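Local coordinates for AOC_like domain-containing protein (Frankia sp. Cc1.17, PDB 7DVI), which catalyses exo-selective intermolecular Diels-Alder reactions on non-natural substrates and has an allene oxide cyclase-like barrel, at residues Tyr85-Leu90 against Ile96-Gly101; Tyr53-Asp58 against Leu64-Gly69; Met21-Glu26 against Asp122-Gly127. All coordinates share one frame; numbering follows the deposited sequence.

Contact 1. Residues Tyr85-Leu90 against Ile96-Gly101; sequences YYSEDL and IIHAEG. With EDO (1,2-ethanediol), chain R; EDO (1,2-ethanediol), chain F.
Y85 receives the carbonyl O of G101 over one face of its ring, displaced toward the rim with CD1 3.7 Å from that oxygen, while OE2 of E100 comes in at the edge and in plane. The Y86 ring has a bound ethanediol at its edge, and W134 meets it edge-to-face. Round the rim of the H98 imidazole, the D89 carboxylate lies by ND1 and OE1 of E100 by NE2. These groups sit on a regular antiparallel β-hairpin of strands 82-92 and 95-104, part of the closed eight-stranded barrel. S87, D89, H98 and E100 occupy its more exposed face; Y86, E88, L90, I97 and A99 turn to the buried one.

On the exposed face, H98 CG stands opposite its backbone N (chi1 176°), which carries the ring over to the neighbouring strand. ND1 donates to OD1 of D89 at 2.8 Å, arriving from above the carboxylate plane, and NE2 gives a nearly straight bond (172°) of 2.6 Å to the anti lone pair of E100 OE1. With two carboxylates as acceptors, the imidazole is probably favoured in its doubly protonated form. A leucine here, lacking both ring N-H donors, would probably leave D89 OD1 without its ND1 partner and the E100 carboxylate held mainly through Y85 OH, less fixed in its rotation. The other E100 oxygen, OE2, takes a very short 2.5 Å bond from Y85 OH.

On the buried face, small A99 and branched I97 pack against L90, whose CD1 lies 4.0 Å from I97 CG2. E88, deep among them, has its carboxylate engaged by R132 and Y116. G101 suits its place because its backbone angles would jam a CB against the preceding carbonyl; its N donates to Y86 O at 2.8 Å.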
loop_
_atom_site.group_PDB
_atom_site.type_symbol
_atom_site.label_atom_id
_atom_site.label_comp_id
_atom_site.label_asym_id
_atom_site.label_seq_id
_atom_site.Cartn_x
_atom_site.Cartn_y
_atom_site.Cartn_z
ATOM N N TYR A 85 -7.106 -5.121 -6.338
ATOM C CA TYR A 85 -6.194 -3.957 -6.475
ATOM C C TYR A 85 -6.874 -2.883 -7.290
ATOM O O TYR A 85 -7.173 -3.132 -8.470
ATOM C CB TYR A 85 -4.847 -4.354 -7.059
ATOM C CG TYR A 85 -3.783 -3.321 -6.754
ATOM C CD1 TYR A 85 -3.130 -3.350 -5.539
ATOM C CD2 TYR A 85 -3.531 -2.263 -7.622
ATOM C CE1 TYR A 85 -2.173 -2.406 -5.221
ATOM C CE2 TYR A 85 -2.559 -1.314 -7.324
ATOM C CZ TYR A 85 -1.894 -1.385 -6.114
ATOM O OH TYR A 85 -0.970 -0.441 -5.765
ATOM N N TYR A 86 -7.039 -1.715 -6.659
ATOM C CA TYR A 86 -7.682 -0.513 -7.224
ATOM C C TYR A 86 -6.596 0.543 -7.531
ATOM O O TYR A 86 -5.601 0.697 -6.769
ATOM C CB TYR A 86 -8.662 0.091 -6.220
ATOM C CG TYR A 86 -9.929 -0.677 -6.036
ATOM C CD1 TYR A 86 -9.971 -1.772 -5.183
ATOM C CD2 TYR A 86 -11.105 -0.291 -6.675
ATOM C CE1 TYR A 86 -11.134 -2.501 -5.014
ATOM C CE2 TYR A 86 -12.292 -0.997 -6.466
ATOM C CZ TYR A 86 -12.288 -2.125 -5.673
ATOM O OH TYR A 86 -13.434 -2.844 -5.485
ATOM N N SER A 87 -6.774 1.216 -8.647
ATOM C CA SER A 87 -5.969 2.385 -9.071
ATOM C C SER A 87 -6.895 3.428 -9.680
ATOM O O SER A 87 -7.643 3.052 -10.634
ATOM C CB SER A 87 -4.934 1.982 -10.066
ATOM O OG SER A 87 -3.924 2.956 -10.118
ATOM N N GLU A 88 -6.779 4.674 -9.228
ATOM C CA GLU A 88 -7.616 5.743 -9.783
ATOM C C GLU A 88 -6.925 7.123 -9.685
ATOM O O GLU A 88 -6.039 7.329 -8.840
ATOM C CB GLU A 88 -8.959 5.788 -9.060
ATOM C CG GLU A 88 -8.864 6.142 -7.628
ATOM C CD GLU A 88 -10.108 5.846 -6.835
ATOM O OE1 GLU A 88 -11.232 6.135 -7.363
ATOM O OE2 GLU A 88 -9.933 5.463 -5.652
ATOM N N ASP A 89 -7.482 8.048 -10.434
ATOM C CA ASP A 89 -7.130 9.495 -10.368
ATOM C C ASP A 89 -8.415 10.304 -10.131
ATOM O O ASP A 89 -9.378 10.124 -10.903
ATOM C CB ASP A 89 -6.383 9.859 -11.627
ATOM C CG ASP A 89 -5.142 9.003 -11.789
ATOM O OD1 ASP A 89 -4.245 9.143 -10.959
ATOM O OD2 ASP A 89 -5.122 8.169 -12.722
ATOM N N LEU A 90 -8.387 11.148 -9.098
ATOM C CA LEU A 90 -9.490 12.048 -8.686
ATOM C C LEU A 90 -9.126 13.478 -9.105
ATOM O O LEU A 90 -7.988 13.932 -8.794
ATOM C CB LEU A 90 -9.685 11.905 -7.184
ATOM C CG LEU A 90 -9.997 10.474 -6.721
ATOM C CD1 LEU A 90 -8.756 9.804 -6.138
ATOM C CD2 LEU A 90 -11.119 10.452 -5.694
ATOM N N ILE A 96 -5.828 17.577 -7.463
ATOM C CA ILE A 96 -5.762 16.247 -8.163
ATOM C C ILE A 96 -5.071 15.294 -7.207
ATOM O O ILE A 96 -4.134 15.726 -6.543
ATOM C CB ILE A 96 -5.051 16.320 -9.522
ATOM C CG1 ILE A 96 -5.808 17.247 -10.487
ATOM C CG2 ILE A 96 -4.856 14.925 -10.150
ATOM C CD1 ILE A 96 -5.064 17.527 -11.784
ATOM N N ILE A 97 -5.580 14.050 -7.136
ATOM C CA ILE A 97 -5.101 12.987 -6.212
ATOM C C ILE A 97 -4.942 11.683 -7.021
ATOM O O ILE A 97 -5.833 11.373 -7.852
ATOM C CB ILE A 97 -6.070 12.783 -5.044
ATOM C CG1 ILE A 97 -6.196 14.042 -4.187
ATOM C CG2 ILE A 97 -5.681 11.557 -4.201
ATOM C CD1 ILE A 97 -7.383 14.012 -3.258
ATOM N N HIS A 98 -3.828 10.991 -6.806
ATOM C CA HIS A 98 -3.649 9.593 -7.274
ATOM C C HIS A 98 -3.832 8.667 -6.081
ATOM O O HIS A 98 -3.204 8.890 -5.030
ATOM C CB HIS A 98 -2.310 9.367 -7.986
ATOM C CG HIS A 98 -2.145 7.937 -8.345
ATOM N ND1 HIS A 98 -2.937 7.364 -9.291
ATOM C CD2 HIS A 98 -1.410 6.945 -7.784
ATOM C CE1 HIS A 98 -2.658 6.068 -9.369
ATOM N NE2 HIS A 98 -1.720 5.787 -8.449
ATOM N N ALA A 99 -4.685 7.633 -6.232
ATOM C CA ALA A 99 -4.945 6.679 -5.143
ATOM C C ALA A 99 -4.917 5.237 -5.719
ATOM O O ALA A 99 -5.337 5.035 -6.866
ATOM C CB ALA A 99 -6.256 7.009 -4.453
ATOM N N GLU A 100 -4.279 4.336 -4.996
ATOM C CA GLU A 100 -4.195 2.918 -5.393
ATOM C C GLU A 100 -3.873 2.059 -4.168
ATOM O O GLU A 100 -3.167 2.500 -3.205
ATOM C CB GLU A 100 -3.233 2.700 -6.537
ATOM C CG GLU A 100 -1.769 2.784 -6.119
ATOM C CD GLU A 100 -0.915 2.487 -7.313
ATOM O OE1 GLU A 100 -0.798 3.346 -8.174
ATOM O OE2 GLU A 100 -0.468 1.354 -7.423
ATOM N N GLY A 101 -4.412 0.835 -4.197
ATOM C CA GLY A 101 -4.071 -0.165 -3.174
ATOM C C GLY A 101 -5.159 -1.208 -3.074
ATOM O O GLY A 101 -5.886 -1.406 -4.057
HETATM C C1 EDO R . -16.017 -1.659 -7.649
HETATM O O1 EDO R . -15.499 -1.945 -6.390
HETATM C C2 EDO R . -16.160 -0.195 -7.859
HETATM O O2 EDO R . -17.056 0.148 -8.916
HETATM C C1 EDO F . 2.488 3.694 -5.966
HETATM O O1 EDO F . 2.104 4.658 -6.901
HETATM C C2 EDO F . 3.287 2.654 -6.647
HETATM O O2 EDO F . 4.372 3.202 -7.336
#

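Contact 2. Residues Tyr53-Asp58 against Leu64-Gly69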
loop_
_atom_site.group_PDB
_atom_site.type_symbol
_atom_site.label_atom_id
_atom_site.label_comp_id
_atom_site.label_asym_id
_atom_site.label_seq_id
_atom_site.Cartn_x
_atom_site.Cartn_y
_atom_site.Cartn_z
ATOM N N TYR A 53 -15.981 5.365 -13.924
ATOM C CA TYR A 53 -16.046 6.849 -13.960
ATOM C C TYR A 53 -17.195 7.245 -13.048
ATOM O O TYR A 53 -18.370 6.884 -13.360
ATOM C CB TYR A 53 -16.182 7.286 -15.419
ATOM C CG TYR A 53 -16.726 8.677 -15.666
ATOM C CD1 TYR A 53 -16.489 9.738 -14.808
ATOM C CD2 TYR A 53 -17.473 8.922 -16.804
ATOM C CE1 TYR A 53 -17.009 10.999 -15.056
ATOM C CE2 TYR A 53 -17.991 10.174 -17.074
ATOM C CZ TYR A 53 -17.762 11.212 -16.195
ATOM O OH TYR A 53 -18.260 12.439 -16.507
ATOM N N ASP A 54 -16.858 7.911 -11.954
ATOM C CA ASP A 54 -17.781 8.303 -10.863
ATOM C C ASP A 54 -17.723 9.811 -10.726
ATOM O O ASP A 54 -16.667 10.375 -11.028
ATOM C CB ASP A 54 -17.389 7.751 -9.506
ATOM C CG ASP A 54 -17.537 6.245 -9.367
ATOM O OD1 ASP A 54 -17.991 5.634 -10.313
ATOM O OD2 ASP A 54 -17.232 5.746 -8.283
ATOM N N GLU A 55 -18.835 10.423 -10.326
ATOM C CA GLU A 55 -18.815 11.798 -9.796
ATOM C C GLU A 55 -18.741 11.733 -8.281
ATOM O O GLU A 55 -19.128 10.707 -7.689
ATOM C CB GLU A 55 -20.056 12.565 -10.239
ATOM C CG GLU A 55 -20.000 12.993 -11.682
ATOM C CD GLU A 55 -21.253 13.723 -12.150
ATOM O OE1 GLU A 55 -22.273 13.717 -11.426
ATOM O OE2 GLU A 55 -21.185 14.320 -13.214
ATOM N N LEU A 56 -18.217 12.789 -7.688
ATOM C CA LEU A 56 -18.239 12.979 -6.240
ATOM C C LEU A 56 -18.961 14.303 -5.984
ATOM O O LEU A 56 -18.632 15.296 -6.663
ATOM C CB LEU A 56 -16.808 13.048 -5.698
ATOM C CG LEU A 56 -16.092 11.701 -5.527
ATOM C CD1 LEU A 56 -15.672 11.190 -6.889
ATOM C CD2 LEU A 56 -14.896 11.863 -4.608
ATOM N N TYR A 57 -19.807 14.293 -4.959
ATOM C CA TYR A 57 -20.541 15.452 -4.416
ATOM C C TYR A 57 -20.172 15.564 -2.945
ATOM O O TYR A 57 -20.102 14.533 -2.239
ATOM C CB TYR A 57 -22.035 15.273 -4.697
ATOM C CG TYR A 57 -22.382 15.343 -6.159
ATOM C CD1 TYR A 57 -22.222 14.245 -6.996
ATOM C CD2 TYR A 57 -22.887 16.518 -6.708
ATOM C CE1 TYR A 57 -22.495 14.333 -8.347
ATOM C CE2 TYR A 57 -23.175 16.612 -8.051
ATOM C CZ TYR A 57 -22.983 15.518 -8.869
ATOM O OH TYR A 57 -23.307 15.600 -10.189
ATOM N N ASP A 58 -19.911 16.792 -2.488
ATOM C CA ASP A 58 -19.590 17.045 -1.064
ATOM C C ASP A 58 -20.875 16.866 -0.230
ATOM O O ASP A 58 -21.932 16.543 -0.796
ATOM C CB ASP A 58 -18.876 18.387 -0.918
ATOM C CG ASP A 58 -19.767 19.596 -1.187
ATOM O OD1 ASP A 58 -21.033 19.478 -1.010
ATOM O OD2 ASP A 58 -19.193 20.617 -1.617
ATOM N N LEU A 64 -17.883 17.998 -6.285
ATOM C CA LEU A 64 -16.500 18.078 -5.769
ATOM C C LEU A 64 -15.546 17.742 -6.910
ATOM O O LEU A 64 -14.473 18.412 -7.031
ATOM C CB LEU A 64 -16.352 17.149 -4.571
ATOM C CG LEU A 64 -15.020 17.203 -3.836
ATOM C CD1 LEU A 64 -14.775 18.559 -3.157
ATOM C CD2 LEU A 64 -14.987 16.098 -2.789
ATOM N N GLY A 65 -15.918 16.778 -7.742
ATOM C CA GLY A 65 -15.194 16.425 -8.966
ATOM C C GLY A 65 -15.541 15.030 -9.441
ATOM O O GLY A 65 -16.698 14.577 -9.241
ATOM N N ILE A 66 -14.553 14.369 -10.042
ATOM C CA ILE A 66 -14.727 13.034 -10.673
ATOM C C ILE A 66 -13.553 12.129 -10.250
ATOM O O ILE A 66 -12.490 12.622 -9.837
ATOM C CB ILE A 66 -14.868 13.117 -12.207
ATOM C CG1 ILE A 66 -13.545 13.475 -12.876
ATOM C CG2 ILE A 66 -16.008 14.043 -12.648
ATOM C CD1 ILE A 66 -13.410 12.999 -14.309
ATOM N N THR A 67 -13.749 10.821 -10.393
ATOM C CA THR A 67 -12.669 9.819 -10.329
ATOM C C THR A 67 -12.804 8.873 -11.519
ATOM O O THR A 67 -13.931 8.515 -11.953
ATOM C CB THR A 67 -12.600 9.094 -8.980
ATOM O OG1 THR A 67 -11.455 8.241 -9.117
ATOM C CG2 THR A 67 -13.837 8.287 -8.656
ATOM N N ILE A 68 -11.668 8.522 -12.075
ATOM C CA ILE A 68 -11.547 7.553 -13.177
ATOM C C ILE A 68 -10.555 6.488 -12.702
ATOM O O ILE A 68 -9.464 6.858 -12.224
ATOM C CB ILE A 68 -11.158 8.236 -14.492
ATOM C CG1 ILE A 68 -12.295 9.137 -15.000
ATOM C CG2 ILE A 68 -10.779 7.181 -15.515
ATOM C CD1 ILE A 68 -12.052 9.769 -16.338
ATOM N N GLY A 69 -10.942 5.216 -12.785
ATOM C CA GLY A 69 -10.113 4.173 -12.182
ATOM C C GLY A 69 -10.437 2.770 -12.661
ATOM O O GLY A 69 -11.266 2.579 -13.590
#
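L56 and T67 pack closely on the buried face of the antiparallel β-hairpin made by strands 49-57 and 63-76, with L56 CD1 3.9 Å from T67 CG2. T67 CG2 also meets D54 CB at 3.7 Å, so one methyl touches alternate residues of the facing strand. Threonine suits the place doubly: with OG1 anti to the backbone N (chi1 -177°) and turned to E88 on the next strand, CG2 is set between N and the carbonyl carbon, toward D54 and L56. D54, likewise buried, has its OD1 satisfied by Q32.

The outer face, of Y53, E55, I66 and I68, is less buried and more open to solvent. Y53 presents a ring edge to I66, CE1 standing 4.0 Å from CG2, and I68 is largely exposed. Here E55 finds its polar partner within its own strand: Y57 OH, two residues on, gives OE1 a very short bond.

Near the turn the regular ladder yields to a classic β-bulge, L64 and G65 together facing L56. The glycine tolerates a backbone (phi 160°) hard for other residues. L56 O accepts both amides from the same face of its plane, L64 N at 2.8 Å and G65 N at 3.3 Å.

Contact 3. Residues Met21-Glu26 against Asp122-Gly127; sequences MSVVHE and DGVYRG. With EDO (1,2-ethanediol), chain V.
V23 and Y125 meet through their rotamers: V23 holds CG1 opposite its backbone N (chi1 -174°), and Y125 keeps CG beside its own N (chi1 -54°), which sends the phenol across to the first strand. V23 CG1 then lies 3.5 Å from Y125 CE1, the two side chains crossing at about a right angle. The other branch of V23, CG2, touches V124 CG2 at 4.1 Å. V124 in turn sets that methyl over the centre of one face of the Y125 ring, so a compact apolar group forms in which short, β-branched valines fit against a flat ring.

The contact joins the beginning of strand 22-37 to the corner between strands 114-121 and 129-135, at an end of the barrel. The corner is built from overlapping turns, type II' from D122 to Y125 and type I from G123 to R126. G123 takes the positive phi of the first, which favours glycine. D122 OD1 stiffens the bend by accepting on opposite faces of its plane: G123 N at 2.9 Å and, in a salt bridge, R126 NH2 at 3.0 Å. G127 makes backbone hydrogen bonds to the second subunit, and M21 packs on V78 of that subunit.

H25 brings NE2 to 2.9 Å from Y125 OH, the hydroxyl lying in the imidazole plane, but the bond is bent to 123° and weak. Both groups find their stronger partner in D94, whose two carboxylate oxygens take one each. The chemistry therefore implies that valine packing supplies most of the direct contact, while a shared aspartate probably sets how the histidine and the phenol face one another.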
loop_
_atom_site.group_PDB
_atom_site.type_symbol
_atom_site.label_atom_id
_atom_site.label_comp_id
_atom_site.label_asym_id
_atom_site.label_seq_id
_atom_site.Cartn_x
_atom_site.Cartn_y
_atom_site.Cartn_z
ATOM N N MET A 21 -1.198 19.844 9.097
ATOM C CA MET A 21 -1.830 20.388 7.871
ATOM C C MET A 21 -2.694 19.265 7.291
ATOM O O MET A 21 -2.160 18.119 7.162
ATOM C CB MET A 21 -0.804 20.852 6.835
ATOM C CG MET A 21 -1.443 21.342 5.525
ATOM S SD MET A 21 -0.273 22.120 4.412
ATOM C CE MET A 21 -1.414 22.777 3.202
ATOM N N SER A 22 -3.960 19.539 6.986
ATOM C CA SER A 22 -4.835 18.498 6.417
ATOM C C SER A 22 -5.940 19.073 5.546
ATOM O O SER A 22 -6.308 20.291 5.694
ATOM C CB SER A 22 -5.327 17.599 7.503
ATOM O OG SER A 22 -6.155 18.278 8.395
ATOM N N VAL A 23 -6.355 18.254 4.576
ATOM C CA VAL A 23 -7.563 18.451 3.733
ATOM C C VAL A 23 -8.431 17.204 3.873
ATOM O O VAL A 23 -7.942 16.084 3.558
ATOM C CB VAL A 23 -7.195 18.738 2.277
ATOM C CG1 VAL A 23 -8.424 19.074 1.452
ATOM C CG2 VAL A 23 -6.150 19.859 2.165
ATOM N N VAL A 24 -9.662 17.385 4.359
ATOM C CA VAL A 24 -10.605 16.271 4.608
ATOM C C VAL A 24 -11.896 16.613 3.888
ATOM O O VAL A 24 -12.377 17.750 4.069
ATOM C CB VAL A 24 -10.803 16.039 6.111
ATOM C CG1 VAL A 24 -11.802 14.921 6.362
ATOM C CG2 VAL A 24 -9.507 15.733 6.839
ATOM N N HIS A 25 -12.390 15.694 3.061
ATOM C CA HIS A 25 -13.748 15.729 2.476
ATOM C C HIS A 25 -14.476 14.466 2.929
ATOM O O HIS A 25 -14.043 13.356 2.517
ATOM C CB HIS A 25 -13.757 15.826 0.944
ATOM C CG HIS A 25 -13.090 17.040 0.406
ATOM N ND1 HIS A 25 -13.683 18.295 0.468
ATOM C CD2 HIS A 25 -11.900 17.201 -0.207
ATOM C CE1 HIS A 25 -12.888 19.178 -0.093
ATOM N NE2 HIS A 25 -11.793 18.532 -0.546
ATOM N N GLU A 26 -15.514 14.631 3.750
ATOM C CA GLU A 26 -16.348 13.547 4.340
ATOM C C GLU A 26 -17.813 13.685 3.894
ATOM O O GLU A 26 -18.192 14.784 3.381
ATOM C CB GLU A 26 -16.217 13.638 5.847
ATOM C CG GLU A 26 -14.901 13.082 6.306
ATOM C CD GLU A 26 -14.771 12.998 7.806
ATOM O OE1 GLU A 26 -15.622 13.595 8.519
ATOM O OE2 GLU A 26 -13.832 12.334 8.249
ATOM N N ASP A 122 -1.635 17.948 -7.051
ATOM C CA ASP A 122 -1.893 19.316 -7.564
ATOM C C ASP A 122 -2.842 20.053 -6.636
ATOM O O ASP A 122 -3.578 19.403 -5.879
ATOM C CB ASP A 122 -2.425 19.299 -9.008
ATOM C CG ASP A 122 -2.097 20.535 -9.837
ATOM O OD1 ASP A 122 -1.469 21.461 -9.264
ATOM O OD2 ASP A 122 -2.478 20.577 -11.026
ATOM N N GLY A 123 -2.812 21.401 -6.703
ATOM C CA GLY A 123 -3.713 22.230 -5.890
ATOM C C GLY A 123 -3.486 21.967 -4.431
ATOM O O GLY A 123 -2.314 21.818 -3.996
ATOM N N VAL A 124 -4.543 21.955 -3.630
ATOM C CA VAL A 124 -4.355 21.977 -2.144
ATOM C C VAL A 124 -3.657 20.685 -1.665
ATOM O O VAL A 124 -3.143 20.684 -0.536
ATOM C CB VAL A 124 -5.694 22.185 -1.403
ATOM C CG1 VAL A 124 -6.281 23.559 -1.730
ATOM C CG2 VAL A 124 -6.698 21.073 -1.714
ATOM N N TYR A 125 -3.660 19.604 -2.462
ATOM C CA TYR A 125 -3.160 18.272 -2.005
ATOM C C TYR A 125 -1.644 18.134 -2.214
ATOM O O TYR A 125 -1.021 17.129 -1.785
ATOM C CB TYR A 125 -3.916 17.176 -2.773
ATOM C CG TYR A 125 -5.402 17.315 -2.655
ATOM C CD1 TYR A 125 -6.025 17.081 -1.438
ATOM C CD2 TYR A 125 -6.185 17.704 -3.721
ATOM C CE1 TYR A 125 -7.393 17.232 -1.289
ATOM C CE2 TYR A 125 -7.558 17.853 -3.582
ATOM C CZ TYR A 125 -8.159 17.613 -2.360
ATOM O OH TYR A 125 -9.522 17.739 -2.199
ATOM N N ARG A 126 -1.047 19.081 -2.933
ATOM C CA ARG A 126 0.389 19.002 -3.276
ATOM C C ARG A 126 1.199 18.992 -1.986
ATOM O O ARG A 126 0.912 19.788 -1.078
ATOM C CB ARG A 126 0.770 20.114 -4.259
ATOM C CG ARG A 126 2.120 19.876 -4.917
ATOM C CD ARG A 126 2.567 21.100 -5.703
ATOM N NE ARG A 126 1.813 21.226 -6.940
ATOM C CZ ARG A 126 2.197 20.703 -8.106
ATOM N NH1 ARG A 126 3.318 20.000 -8.192
ATOM N NH2 ARG A 126 1.453 20.883 -9.183
ATOM N N GLY A 127 2.074 17.994 -1.837
ATOM C CA GLY A 127 2.887 17.782 -0.633
ATOM C C GLY A 127 2.141 17.134 0.502
ATOM O O GLY A 127 2.715 17.025 1.621
HETATM C C1 EDO V . 1.241 17.716 8.613
HETATM O O1 EDO V . 0.088 16.996 9.018
HETATM C C2 EDO V . 1.970 18.395 9.722
HETATM O O2 EDO V . 3.316 18.722 9.412
#

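Overall arrangement
Contacts 1 and 2 are consecutive hairpins of one barrel sheet, joined where strands 63-76 and 82-92 run side by side: D89 N lies 2.9 Å from I68 O, a probable hydrogen bond. Each has a buried and a more exposed face, yet contact 1 lies nearer the chain centre and puts charged networks on both faces, whereas in contact 2 the side-chain contacts across the strands are apolar and its acids mostly look to other strands or loops. Contact 3 is peripheral, without a backbone ladder, enclosing the other two in its loop. Its Y125 packs on I97 and its H25 on L64, and it alone of the three is touched directly by the second subunit.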